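GH26C (Muricauda sp. MAR_2010_75, PDB 6Q78) probably hydrolyses internal beta-1,4-mannosidic linkages in mannans, as an endo-mannanase of glycoside hydrolase family 26. Local coordinates at residues I186-G190 with E191-Y195. Numbering follows the deposited sequence.
Sequences ILPGG and ENHDY
The imidazole of His-193 folds back against the turn that starts at Leu-187 and meets Pro-188 and the carbonyl of Ile-186. CG of His-193 stands anti to the backbone N (chi1 -177°), which swings the ring toward Ile-186. There ND1 donates to Ile-186 O at 2.8 Å, nearly straight at 171°. The oxygen lies in the ring plane, but the N-H comes in from above the carbonyl plane. This bond fixes the rotation of the ring against the backbone of Ile-186. One face of the ring lies against Pro-188. Pro-188 CA sits over its centre, 3.6 Å from the ring centroid, in a CH-pi contact. CG of the proline adds a touch on His-193 CE1 at 3.7 Å. The ring of Phe-251 also meets this imidazole, with the two planes steeply inclined. An alanine in place of His-193 would probably leave Ile-186 O without its side-chain donor and Pro-188 CA without the ring face it rests on. CG2 of Ile-186 packs 4.0 Å from CB of Asn-192, the two side chains crossing at a slant. The amide of Asn-192 turns elsewhere, its ND2 bonding to Ser-185 OG. Two successive beta turns shape the backbone. The type II turn from Leu-187 to Gly-190 is closed by Gly-190 N on Leu-187 O at 2.7 Å, and Gly-189 has the positive phi expected at its third position. The type I turn from Gly-190 to His-193 is closed by His-193 N on Gly-190 O at 3.2 Å. A water accepts from Asp-194 N and donates weakly to Gly-190 O. Together these contacts make a tight link of two consecutive beta turns between helices 176-186 and 193-208, at the periphery of the TIM-barrel fold of family 26 glycoside hydrolases.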
loop_
_atom_site.group_PDB
_atom_site.type_symbol
_atom_site.label_atom_id
_atom_site.label_comp_id
_atom_site.label_asym_id
_atom_site.label_seq_id
_atom_site.Cartn_x
_atom_site.Cartn_y
_atom_site.Cartn_z
ATOM N N ILE A 186 9.700 20.385 5.663
ATOM C CA ILE A 186 8.741 19.793 6.595
ATOM C C ILE A 186 9.396 19.132 7.794
ATOM O O ILE A 186 8.682 18.690 8.711
ATOM C CB ILE A 186 7.718 18.869 5.915
ATOM C CG1 ILE A 186 8.418 17.661 5.306
ATOM C CG2 ILE A 186 6.866 19.658 4.949
ATOM C CD1 ILE A 186 7.424 16.554 4.832
ATOM N N LEU A 187 10.730 19.072 7.824
ATOM C CA LEU A 187 11.444 18.523 8.956
ATOM C C LEU A 187 11.421 19.546 10.085
ATOM O O LEU A 187 11.156 20.735 9.859
ATOM C CB LEU A 187 12.894 18.281 8.542
ATOM C CG LEU A 187 13.106 17.234 7.439
ATOM C CD1 LEU A 187 14.574 17.158 7.017
ATOM C CD2 LEU A 187 12.621 15.912 7.956
ATOM N N PRO A 188 11.657 19.116 11.314
ATOM C CA PRO A 188 11.769 20.080 12.414
ATOM C C PRO A 188 12.801 21.148 12.063
ATOM O O PRO A 188 13.891 20.847 11.580
ATOM C CB PRO A 188 12.209 19.210 13.596
ATOM C CG PRO A 188 11.641 17.841 13.260
ATOM C CD PRO A 188 11.805 17.719 11.761
ATOM N N GLY A 189 12.445 22.415 12.286
ATOM C CA GLY A 189 13.268 23.523 11.849
ATOM C C GLY A 189 12.929 24.033 10.464
ATOM O O GLY A 189 13.363 25.122 10.095
ATOM N N GLY A 190 12.170 23.264 9.677
ATOM C CA GLY A 190 11.768 23.730 8.351
ATOM C C GLY A 190 10.620 24.725 8.418
ATOM O O GLY A 190 9.819 24.741 9.353
ATOM N N GLU A 191 10.549 25.583 7.395
ATOM C CA GLU A 191 9.525 26.621 7.402
ATOM C C GLU A 191 8.119 26.061 7.233
ATOM O O GLU A 191 7.142 26.756 7.553
ATOM C CB GLU A 191 9.855 27.708 6.375
ATOM C CG GLU A 191 9.812 27.209 4.955
ATOM C CD GLU A 191 9.977 28.331 3.944
ATOM O OE1 GLU A 191 9.065 29.173 3.834
ATOM O OE2 GLU A 191 11.024 28.373 3.267
ATOM N N ASN A 192 7.990 24.815 6.778
ATOM C CA ASN A 192 6.680 24.187 6.623
ATOM C C ASN A 192 6.422 23.076 7.640
ATOM O O ASN A 192 5.529 22.234 7.440
ATOM C CB ASN A 192 6.509 23.652 5.196
ATOM C CG ASN A 192 6.459 24.773 4.172
ATOM O OD1 ASN A 192 5.854 25.808 4.425
ATOM N ND2 ASN A 192 7.147 24.599 3.042
ATOM N N HIS A 193 7.139 23.073 8.765
ATOM C CA HIS A 193 6.997 21.979 9.725
ATOM C C HIS A 193 5.648 22.023 10.438
ATOM O O HIS A 193 5.013 20.978 10.624
ATOM C CB HIS A 193 8.171 22.028 10.713
ATOM C CG HIS A 193 8.170 20.911 11.703
ATOM N ND1 HIS A 193 8.245 19.590 11.322
ATOM C CD2 HIS A 193 8.115 20.917 13.056
ATOM C CE1 HIS A 193 8.225 18.823 12.404
ATOM N NE2 HIS A 193 8.172 19.610 13.469
ATOM N N ASP A 194 5.188 23.206 10.854
ATOM C CA ASP A 194 3.867 23.287 11.470
ATOM C C ASP A 194 2.773 22.914 10.477
ATOM O O ASP A 194 1.813 22.218 10.835
ATOM C CB ASP A 194 3.635 24.693 12.018
ATOM C CG ASP A 194 4.391 24.947 13.307
ATOM O OD1 ASP A 194 4.659 26.130 13.616
ATOM O OD2 ASP A 194 4.733 23.972 13.999
ATOM N N TYR A 195 2.917 23.338 9.214
ATOM C CA TYR A 195 1.998 22.907 8.160
ATOM C C TYR A 195 1.934 21.387 8.074
ATOM O O TYR A 195 0.844 20.787 7.954
ATOM C CB TYR A 195 2.517 23.472 6.836
ATOM C CG TYR A 195 1.821 23.013 5.576
ATOM C CD1 TYR A 195 2.241 21.885 4.899
ATOM C CD2 TYR A 195 0.785 23.740 5.022
ATOM C CE1 TYR A 195 1.643 21.478 3.723
ATOM C CE2 TYR A 195 0.164 23.321 3.836
ATOM C CZ TYR A 195 0.624 22.201 3.193
ATOM O OH TYR A 195 0.027 21.792 2.019
HETATM O O HOH W 1 6.931 25.649 10.814
#